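Local atomic coordinates of carbohydrate deacetylase (Enterococcus faecalis, PDB entry 2I5I), a protein that probably removes acetyl groups from acetylated carbohydrates, a magnesium-dependent step in the breakdown of oligosaccharides. Residues A60-T66 / P124-H130; Y107-D111 / A146-Y151; Q152-N157 / Y258-M263. All coordinates share one frame; numbering follows the deposited sequence.

In the fold
Contact 1 joins strands 60-65 and 127-129 in the parallel sheet, close to the centre of the chain. Contact 2 joins helices 103-117 and 138-151, which come just before and after strand 127-129. Its centre is about 12 Å from that of contact 1, and Trp110 NE1 is 3.1 Å from Thr66 O. Contact 3 pairs the loop after helix 138-151 with the C-terminal tail. Its centre is about 10 Å from the centre of contact 1 and about 14 Å from that of contact 2. Contacts 1 and 2 alternate along the chain, and contact 3 opens after both. Together they connect the strand leading to the predicted magnesium ligand His130 to flanking helices and the chain end.

Contact 1 (A60-T66 / P124-H130); sequences AIGVHLT and PDHIDSH
Val63, His64 and Leu65 pair with Ile127, Asp128 and Ser129 as neighbouring parallel strands. Val63 uses both backbone groups: its N donates to His126 O and its O accepts from Asp128 N. Leu65 does likewise, with its N bound to Asp128 O and its O to His130 N. Before the strand 127-129 begins, Asp125 N also bonds to Ile61 O.

One side chain bond crosses the pair. His64 ND1 donates to Asp128 OD1 at 2.6 Å, almost straight at 178°. The acceptor lies in the ring plane of His64, but the ring nitrogen comes from above the carboxylate plane, 42° out of it. The first torsion of Asp128 sets CG between its own N and carbonyl carbon (chi1 74°), which turns OD1 toward the ring. Thr37 binds the other oxygen, OD2. The bond holds the ring's rotation. The backbone N of His130 sits over one face of the same ring.

The two strands are neighbours in the parallel sheet of this YdjC-family protein. His130 is a predicted magnesium ligand, and His64, His130 and Asp13 face one point without a metal, consistent with an empty site. A water bridges His64 NE2 and His130 ND1, 2.7 Å from each. The NE2 atom of His64 also lies at the edge of the His130 ring.

Apolar contacts fill the other face of the sheet. Val63 CG1 lies 3.7 Å from Ile127 CG1, the two side chains running side by side. The same methyl meets Pro124 CB at 3.8 Å. Leu65 CD1 reaches Ile127 CG2 at 3.5 Å. Phe117 of helix 103-117 also packs on Val63 and Pro124.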
loop_
_atom_site.group_PDB
_atom_site.type_symbol
_atom_site.label_atom_id
_atom_site.label_comp_id
_atom_site.label_asym_id
_atom_site.label_seq_id
_atom_site.Cartn_x
_atom_site.Cartn_y
_atom_site.Cartn_z
ATOM N N ALA A 60 -13.385 11.287 -6.087
ATOM C CA ALA A 60 -14.252 11.886 -5.067
ATOM C C ALA A 60 -15.535 11.078 -4.946
ATOM O O ALA A 60 -16.106 10.586 -5.921
ATOM C CB ALA A 60 -14.512 13.347 -5.388
ATOM N N ILE A 61 -16.014 10.901 -3.708
ATOM C CA ILE A 61 -17.145 10.026 -3.470
ATOM C C ILE A 61 -18.195 10.625 -2.520
ATOM O O ILE A 61 -17.844 11.016 -1.411
ATOM C CB ILE A 61 -16.682 8.677 -2.875
ATOM C CG1 ILE A 61 -15.607 8.011 -3.742
ATOM C CG2 ILE A 61 -17.857 7.754 -2.630
ATOM C CD1 ILE A 61 -15.103 6.713 -3.133
ATOM N N GLY A 62 -19.433 10.662 -2.983
ATOM C CA GLY A 62 -20.584 11.128 -2.223
ATOM C C GLY A 62 -21.521 9.974 -1.921
ATOM O O GLY A 62 -21.295 8.814 -2.307
ATOM N N VAL A 63 -22.619 10.283 -1.219
ATOM C CA VAL A 63 -23.546 9.233 -0.794
ATOM C C VAL A 63 -24.801 9.245 -1.668
ATOM O O VAL A 63 -25.455 10.278 -1.852
ATOM C CB VAL A 63 -23.890 9.347 0.701
ATOM C CG1 VAL A 63 -24.462 10.722 1.058
ATOM C CG2 VAL A 63 -24.859 8.260 1.145
ATOM N N HIS A 64 -25.116 8.079 -2.226
ATOM C CA HIS A 64 -26.246 7.806 -3.080
ATOM C C HIS A 64 -27.425 7.296 -2.251
ATOM O O HIS A 64 -27.575 6.106 -1.978
ATOM C CB HIS A 64 -25.868 6.763 -4.130
ATOM C CG HIS A 64 -26.542 6.904 -5.458
ATOM N ND1 HIS A 64 -26.768 8.111 -6.065
ATOM C CD2 HIS A 64 -27.032 5.985 -6.318
ATOM C CE1 HIS A 64 -27.366 7.949 -7.226
ATOM N NE2 HIS A 64 -27.543 6.651 -7.408
ATOM N N LEU A 65 -28.283 8.220 -1.787
ATOM C CA LEU A 65 -29.437 7.787 -0.996
ATOM C C LEU A 65 -30.466 7.080 -1.870
ATOM O O LEU A 65 -30.528 7.368 -3.063
ATOM C CB LEU A 65 -30.093 8.989 -0.315
ATOM C CG LEU A 65 -29.220 9.818 0.630
ATOM C CD1 LEU A 65 -30.015 11.082 0.971
ATOM C CD2 LEU A 65 -28.822 9.066 1.878
ATOM N N THR A 66 -31.265 6.177 -1.304
ATOM C CA THR A 66 -32.291 5.466 -2.028
ATOM C C THR A 66 -33.521 5.117 -1.188
ATOM O O THR A 66 -33.482 4.945 0.034
ATOM C CB THR A 66 -31.732 4.146 -2.638
ATOM O OG1 THR A 66 -32.713 3.572 -3.507
ATOM C CG2 THR A 66 -31.418 3.169 -1.536
ATOM N N PRO A 124 -18.941 11.371 3.272
ATOM C CA PRO A 124 -19.261 11.638 1.865
ATOM C C PRO A 124 -18.931 13.092 1.551
ATOM O O PRO A 124 -18.953 13.937 2.452
ATOM C CB PRO A 124 -20.758 11.395 1.801
ATOM C CG PRO A 124 -21.260 11.430 3.198
ATOM C CD PRO A 124 -20.116 11.063 4.095
ATOM N N ASP A 125 -18.612 13.456 0.313
ATOM C CA ASP A 125 -18.382 14.878 0.036
ATOM C C ASP A 125 -19.670 15.549 -0.438
ATOM O O ASP A 125 -19.733 16.779 -0.631
ATOM C CB ASP A 125 -17.229 15.010 -0.958
ATOM C CG ASP A 125 -17.535 14.640 -2.388
ATOM O OD1 ASP A 125 -18.590 14.012 -2.597
ATOM O OD2 ASP A 125 -16.725 14.982 -3.289
ATOM N N HIS A 126 -20.721 14.762 -0.665
ATOM C CA HIS A 126 -22.006 15.286 -1.113
ATOM C C HIS A 126 -23.071 14.198 -1.100
ATOM O O HIS A 126 -22.806 13.032 -0.803
ATOM C CB HIS A 126 -21.888 15.918 -2.492
ATOM C CG HIS A 126 -21.931 15.049 -3.695
ATOM N ND1 HIS A 126 -20.839 14.323 -4.115
ATOM C CD2 HIS A 126 -22.911 14.791 -4.596
ATOM C CE1 HIS A 126 -21.162 13.667 -5.222
ATOM N NE2 HIS A 126 -22.421 13.915 -5.547
ATOM N N ILE A 127 -24.286 14.620 -1.412
ATOM C CA ILE A 127 -25.469 13.789 -1.395
ATOM C C ILE A 127 -26.211 13.876 -2.716
ATOM O O ILE A 127 -26.367 14.937 -3.319
ATOM C CB ILE A 127 -26.459 14.210 -0.269
ATOM C CG1 ILE A 127 -25.884 14.090 1.133
ATOM C CG2 ILE A 127 -27.765 13.446 -0.382
ATOM C CD1 ILE A 127 -26.734 14.733 2.206
ATOM N N ASP A 128 -26.710 12.743 -3.182
ATOM C CA ASP A 128 -27.599 12.677 -4.332
ATOM C C ASP A 128 -28.511 11.480 -4.101
ATOM O O ASP A 128 -28.445 10.919 -3.001
ATOM C CB ASP A 128 -26.832 12.627 -5.632
ATOM C CG ASP A 128 -26.151 11.300 -5.935
ATOM O OD1 ASP A 128 -26.153 10.394 -5.087
ATOM O OD2 ASP A 128 -25.600 11.197 -7.056
ATOM N N SER A 129 -29.304 11.057 -5.087
ATOM C CA SER A 129 -30.169 9.919 -4.833
ATOM C C SER A 129 -30.414 9.079 -6.084
ATOM O O SER A 129 -30.514 9.602 -7.210
ATOM C CB SER A 129 -31.567 10.392 -4.347
ATOM O OG SER A 129 -32.078 10.893 -5.584
ATOM N N HIS A 130 -30.532 7.789 -5.807
ATOM C CA HIS A 130 -30.905 6.768 -6.769
ATOM C C HIS A 130 -32.281 7.083 -7.331
ATOM O O HIS A 130 -33.174 7.405 -6.536
ATOM C CB HIS A 130 -30.926 5.411 -6.083
ATOM C CG HIS A 130 -31.169 4.240 -6.976
ATOM N ND1 HIS A 130 -30.308 3.882 -7.988
ATOM C CD2 HIS A 130 -32.175 3.336 -6.999
ATOM C CE1 HIS A 130 -30.776 2.806 -8.608
ATOM N NE2 HIS A 130 -31.911 2.454 -8.026
HETATM O O HOH W 1 -28.783 5.514 -9.515
HETATM O O HOH W 2 -34.150 5.625 -4.661
#

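Contact 2 (Y107-D111 / A146-Y151); sequences YNEWD and ALARKY
Leu147 fills the tight part of this contact, between Tyr107, Trp110 and Asp111. Its CD1 methyl comes within 3.5 Å of Trp110 CB. Its CD2 lies over one face of the Tyr107 ring, 4.1 Å from the centroid, as a CH-pi contact. The same methyl touches Asp111 CB at 3.7 Å. The Tyr107 ring reaches across because its CG is anti to the backbone N (chi1 -175°). Ala146 CB meets the edge of this ring at CE2.

The short segments of helices 103-117 and 138-151 are 11.0 Å apart at their axes and cross at -44°. Both helices pack beside the parallel sheet, linked in helix-strand-helix order through strand 127-129. Ile114 of helix 103-117 extends the apolar patch against Leu147 and Tyr151.

Toward Lys150, which is partly exposed, packing gives way to polar contacts; Asp111 and Tyr151 stay buried. Asp111 OD1 takes two bonds. Tyr151 OH donates to it, with OD1 at the edge of the phenol ring; the modelled distance, 2.5 Å, is unusually short. Lys150 NZ forms a salt bridge to the same oxygen at 2.9 Å, approaching from above the carboxylate plane, 58° out of it. The extended lysine chain also runs past Tyr107, with CD 3.7 Å from OH. The second subunit closes over this side: its Lys6 and Asn4 bind Asp111 OD2, and its Glu207 pairs with Lys150.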
loop_
_atom_site.group_PDB
_atom_site.type_symbol
_atom_site.label_atom_id
_atom_site.label_comp_id
_atom_site.label_asym_id
_atom_site.label_seq_id
_atom_site.Cartn_x
_atom_site.Cartn_y
_atom_site.Cartn_z
ATOM N N TYR A 107 -36.760 10.355 6.398
ATOM C CA TYR A 107 -35.709 11.064 7.121
ATOM C C TYR A 107 -34.794 10.117 7.908
ATOM O O TYR A 107 -33.626 10.147 7.780
ATOM C CB TYR A 107 -36.285 12.123 8.067
ATOM C CG TYR A 107 -35.260 12.982 8.779
ATOM C CD1 TYR A 107 -34.738 12.609 9.974
ATOM C CD2 TYR A 107 -34.857 14.177 8.257
ATOM C CE1 TYR A 107 -33.816 13.371 10.607
ATOM C CE2 TYR A 107 -33.966 14.952 8.883
ATOM C CZ TYR A 107 -33.430 14.551 10.057
ATOM O OH TYR A 107 -32.537 15.346 10.692
ATOM N N ASN A 108 -35.378 9.271 8.714
ATOM C CA ASN A 108 -34.632 8.362 9.573
ATOM C C ASN A 108 -33.794 7.390 8.747
ATOM O O ASN A 108 -32.635 7.118 9.046
ATOM C CB ASN A 108 -35.560 7.580 10.500
ATOM C CG ASN A 108 -36.268 8.507 11.481
ATOM O OD1 ASN A 108 -35.688 9.528 11.874
ATOM N ND2 ASN A 108 -37.489 8.174 11.873
ATOM N N GLU A 109 -34.436 6.858 7.711
ATOM C CA GLU A 109 -33.713 5.894 6.872
ATOM C C GLU A 109 -32.556 6.570 6.146
ATOM O O GLU A 109 -31.440 6.032 6.103
ATOM C CB GLU A 109 -34.674 5.223 5.885
ATOM C CG GLU A 109 -33.973 4.412 4.801
ATOM C CD GLU A 109 -33.174 3.240 5.321
ATOM O OE1 GLU A 109 -33.447 2.769 6.444
ATOM O OE2 GLU A 109 -32.287 2.746 4.577
ATOM N N TRP A 110 -32.790 7.750 5.565
ATOM C CA TRP A 110 -31.677 8.409 4.859
ATOM C C TRP A 110 -30.584 8.812 5.827
ATOM O O TRP A 110 -29.381 8.736 5.540
ATOM C CB TRP A 110 -32.232 9.574 4.038
ATOM C CG TRP A 110 -32.867 9.134 2.749
ATOM C CD1 TRP A 110 -32.947 7.876 2.215
ATOM C CD2 TRP A 110 -33.522 10.004 1.816
ATOM N NE1 TRP A 110 -33.614 7.927 1.011
ATOM C CE2 TRP A 110 -33.983 9.217 0.737
ATOM C CE3 TRP A 110 -33.765 11.374 1.797
ATOM C CZ2 TRP A 110 -34.668 9.783 -0.338
ATOM C CZ3 TRP A 110 -34.448 11.928 0.725
ATOM C CH2 TRP A 110 -34.901 11.142 -0.336
ATOM N N ASP A 111 -30.968 9.244 7.033
ATOM C CA ASP A 111 -29.971 9.551 8.054
ATOM C C ASP A 111 -29.147 8.296 8.329
ATOM O O ASP A 111 -27.919 8.312 8.416
ATOM C CB ASP A 111 -30.678 10.051 9.303
ATOM C CG ASP A 111 -29.797 10.302 10.508
ATOM O OD1 ASP A 111 -29.018 11.288 10.509
ATOM O OD2 ASP A 111 -29.882 9.521 11.474
ATOM N N ALA A 146 -32.884 18.901 4.557
ATOM C CA ALA A 146 -32.734 18.862 6.005
ATOM C C ALA A 146 -31.499 18.043 6.393
ATOM O O ALA A 146 -30.761 18.442 7.291
ATOM C CB ALA A 146 -33.981 18.317 6.679
ATOM N N LEU A 147 -31.253 16.913 5.724
ATOM C CA LEU A 147 -30.054 16.119 6.075
ATOM C C LEU A 147 -28.779 16.772 5.553
ATOM O O LEU A 147 -27.685 16.660 6.133
ATOM C CB LEU A 147 -30.277 14.694 5.570
ATOM C CG LEU A 147 -31.310 13.878 6.372
ATOM C CD1 LEU A 147 -31.917 12.759 5.546
ATOM C CD2 LEU A 147 -30.660 13.371 7.639
ATOM N N ALA A 148 -28.863 17.507 4.461
ATOM C CA ALA A 148 -27.751 18.277 3.917
ATOM C C ALA A 148 -27.293 19.305 4.957
ATOM O O ALA A 148 -26.097 19.496 5.181
ATOM C CB ALA A 148 -28.097 18.978 2.619
ATOM N N ARG A 149 -28.300 19.949 5.580
ATOM C CA ARG A 149 -27.955 20.972 6.583
ATOM C C ARG A 149 -27.376 20.307 7.824
ATOM O O ARG A 149 -26.406 20.810 8.385
ATOM C CB ARG A 149 -29.162 21.862 6.914
ATOM C CG ARG A 149 -29.821 22.454 5.692
ATOM C CD ARG A 149 -31.105 23.226 5.958
ATOM N NE ARG A 149 -31.391 24.026 4.772
ATOM C CZ ARG A 149 -32.443 24.063 3.991
ATOM N NH1 ARG A 149 -33.508 23.300 4.207
ATOM N NH2 ARG A 149 -32.436 24.892 2.954
ATOM N N LYS A 150 -27.936 19.179 8.228
ATOM C CA LYS A 150 -27.561 18.442 9.421
ATOM C C LYS A 150 -26.125 17.927 9.307
ATOM O O LYS A 150 -25.395 17.970 10.302
ATOM C CB LYS A 150 -28.504 17.276 9.686
ATOM C CG LYS A 150 -28.094 16.407 10.860
ATOM C CD LYS A 150 -28.837 15.077 10.831
ATOM C CE LYS A 150 -28.607 14.279 12.099
ATOM N NZ LYS A 150 -29.765 13.391 12.418
ATOM N N TYR A 151 -25.780 17.473 8.099
ATOM C CA TYR A 151 -24.415 16.966 7.949
ATOM C C TYR A 151 -23.534 17.959 7.218
ATOM O O TYR A 151 -22.336 17.725 7.061
ATOM C CB TYR A 151 -24.428 15.596 7.239
ATOM C CG TYR A 151 -24.998 14.523 8.130
ATOM C CD1 TYR A 151 -24.178 13.866 9.045
ATOM C CD2 TYR A 151 -26.324 14.146 8.085
ATOM C CE1 TYR A 151 -24.682 12.880 9.873
ATOM C CE2 TYR A 151 -26.839 13.171 8.900
ATOM C CZ TYR A 151 -26.011 12.530 9.798
ATOM O OH TYR A 151 -26.547 11.554 10.606
#

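Contact 3 (Q152-N157 / Y258-M263); sequences QLPLRN and YESLAM
Gln152 and Met263 bring their backbones together through one water, with no direct hydrogen bond between the segments. The water donates to Gln152 O at 2.7 Å and accepts from Met263 N at 2.9 Å. Gln152 has positive phi (62°) as the C-prime residue of a Schellman motif ending helix 138-151. Residues 153-157 then run on without regular structure. Opposite them, 258-260 form a short 3-10 turn, followed by the C-terminal tail.

Pro154 packs against Leu261 and Tyr258. Its CG and CB are both 3.3 Å from Leu261 O, and its CB packs 3.8 Å from Leu261 CB. Its CG meets the edge of the Tyr258 ring at CD2.

The contact lays the C-terminal tail against the loop that follows helix 138-151. The loop itself bonds to strand 127-129, through Pro154 and Arg156 to Ile127.

Met263, present as selenomethionine, folds back over Leu153. Its SE is 3.3 Å from Leu153 O, and a bend at chi3 (73°) brings CE toward Gln152 CA.

Farther along, Tyr258 OH lies 3.2 Å from Arg156 CA. The hydroxyl is bound by Glu210, and this residue also forms a salt bridge with Arg156, as does Asp12. The two acids thus anchor the guanidinium, whose plane is turned 46° from the tyrosine ring.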
loop_
_atom_site.group_PDB
_atom_site.type_symbol
_atom_site.label_atom_id
_atom_site.label_comp_id
_atom_site.label_asym_id
_atom_site.label_seq_id
_atom_site.Cartn_x
_atom_site.Cartn_y
_atom_site.Cartn_z
ATOM N N GLN A 152 -24.106 19.090 6.791
ATOM C CA GLN A 152 -23.281 20.130 6.190
ATOM C C GLN A 152 -22.590 19.630 4.926
ATOM O O GLN A 152 -21.377 19.708 4.797
ATOM C CB GLN A 152 -22.229 20.658 7.167
ATOM C CG GLN A 152 -22.779 21.604 8.215
ATOM C CD GLN A 152 -23.468 22.826 7.631
ATOM O OE1 GLN A 152 -22.823 23.750 7.135
ATOM N NE2 GLN A 152 -24.795 22.797 7.676
ATOM N N LEU A 153 -23.411 19.119 4.035
ATOM C CA LEU A 153 -23.003 18.600 2.742
ATOM C C LEU A 153 -23.796 19.245 1.617
ATOM O O LEU A 153 -24.998 19.459 1.813
ATOM C CB LEU A 153 -23.273 17.091 2.668
ATOM C CG LEU A 153 -22.493 16.280 3.705
ATOM C CD1 LEU A 153 -23.073 14.879 3.795
ATOM C CD2 LEU A 153 -21.012 16.278 3.360
ATOM N N PRO A 154 -23.131 19.538 0.509
ATOM C CA PRO A 154 -23.835 20.033 -0.673
ATOM C C PRO A 154 -24.669 18.882 -1.245
ATOM O O PRO A 154 -24.371 17.707 -0.989
ATOM C CB PRO A 154 -22.733 20.443 -1.632
ATOM C CG PRO A 154 -21.552 19.643 -1.187
ATOM C CD PRO A 154 -21.679 19.449 0.291
ATOM N N LEU A 155 -25.684 19.250 -2.001
ATOM C CA LEU A 155 -26.686 18.333 -2.498
ATOM C C LEU A 155 -26.894 18.496 -3.988
ATOM O O LEU A 155 -26.959 19.632 -4.479
ATOM C CB LEU A 155 -28.013 18.625 -1.767
ATOM C CG LEU A 155 -29.239 17.893 -2.265
ATOM C CD1 LEU A 155 -29.097 16.389 -1.990
ATOM C CD2 LEU A 155 -30.518 18.393 -1.609
ATOM N N ARG A 156 -27.021 17.391 -4.709
ATOM C CA ARG A 156 -27.236 17.423 -6.137
ATOM C C ARG A 156 -28.462 18.295 -6.480
ATOM O O ARG A 156 -29.477 18.166 -5.792
ATOM C CB ARG A 156 -27.478 16.007 -6.686
ATOM C CG ARG A 156 -27.926 16.011 -8.135
ATOM C CD ARG A 156 -28.124 14.583 -8.628
ATOM N NE ARG A 156 -26.850 14.058 -9.135
ATOM C CZ ARG A 156 -26.725 12.814 -9.607
ATOM N NH1 ARG A 156 -27.759 11.997 -9.620
ATOM N NH2 ARG A 156 -25.557 12.364 -10.070
ATOM N N ASN A 157 -28.334 19.095 -7.520
ATOM C CA ASN A 157 -29.474 19.883 -8.015
ATOM C C ASN A 157 -30.566 18.925 -8.460
ATOM O O ASN A 157 -30.399 18.130 -9.389
ATOM C CB ASN A 157 -28.988 20.797 -9.116
ATOM C CG ASN A 157 -30.033 21.587 -9.860
ATOM O OD1 ASN A 157 -31.186 21.176 -9.989
ATOM N ND2 ASN A 157 -29.572 22.734 -10.353
ATOM N N TYR A 258 -17.354 17.797 -5.972
ATOM C CA TYR A 258 -18.152 18.572 -5.009
ATOM C C TYR A 258 -17.323 19.216 -3.918
ATOM O O TYR A 258 -17.879 19.915 -3.058
ATOM C CB TYR A 258 -19.264 17.712 -4.391
ATOM C CG TYR A 258 -20.567 17.669 -5.157
ATOM C CD1 TYR A 258 -20.760 16.888 -6.277
ATOM C CD2 TYR A 258 -21.664 18.430 -4.749
ATOM C CE1 TYR A 258 -21.947 16.836 -6.992
ATOM C CE2 TYR A 258 -22.852 18.387 -5.443
ATOM C CZ TYR A 258 -23.021 17.605 -6.558
ATOM O OH TYR A 258 -24.220 17.584 -7.217
ATOM N N GLU A 259 -16.001 19.065 -3.861
ATOM C CA GLU A 259 -15.160 19.856 -2.980
ATOM C C GLU A 259 -15.295 21.345 -3.336
ATOM O O GLU A 259 -15.031 22.221 -2.517
ATOM C CB GLU A 259 -13.672 19.491 -3.075
ATOM C CG GLU A 259 -13.268 18.166 -2.457
ATOM C CD GLU A 259 -13.588 18.048 -0.978
ATOM O OE1 GLU A 259 -13.575 19.070 -0.245
ATOM O OE2 GLU A 259 -13.869 16.912 -0.527
ATOM N N SER A 260 -15.702 21.645 -4.555
ATOM C CA SER A 260 -15.907 22.987 -5.068
ATOM C C SER A 260 -17.180 23.625 -4.494
ATOM O O SER A 260 -17.413 24.826 -4.674
ATOM C CB SER A 260 -16.014 22.983 -6.589
ATOM O OG SER A 260 -17.241 22.400 -7.006
ATOM N N LEU A 261 -17.968 22.819 -3.802
ATOM C CA LEU A 261 -19.226 23.198 -3.183
ATOM C C LEU A 261 -19.297 22.880 -1.696
ATOM O O LEU A 261 -20.387 22.780 -1.135
ATOM C CB LEU A 261 -20.392 22.480 -3.877
ATOM C CG LEU A 261 -20.641 22.851 -5.342
ATOM C CD1 LEU A 261 -21.679 21.916 -5.945
ATOM C CD2 LEU A 261 -21.044 24.316 -5.468
ATOM N N ALA A 262 -18.157 22.738 -1.040
ATOM C CA ALA A 262 -18.056 22.435 0.362
ATOM C C ALA A 262 -18.625 23.605 1.182
ATOM O O ALA A 262 -18.406 24.762 0.818
ATOM C CB ALA A 262 -16.633 22.159 0.775
HETATM N N MSE A 263 -19.324 23.211 2.213
HETATM C CA MSE A 263 -20.097 24.034 3.128
HETATM C C MSE A 263 -19.347 24.440 4.381
HETATM O O MSE A 263 -18.909 23.662 5.242
HETATM O OXT MSE A 263 -19.235 25.687 4.451
HETATM C CB MSE A 263 -21.405 23.291 3.469
HETATM C CG MSE A 263 -22.420 23.659 2.378
HETATM SE SE MSE A 263 -23.769 22.508 2.236
HETATM C CE MSE A 263 -24.737 22.861 3.694
HETATM O O HOH W 3 -19.410 20.444 3.179
#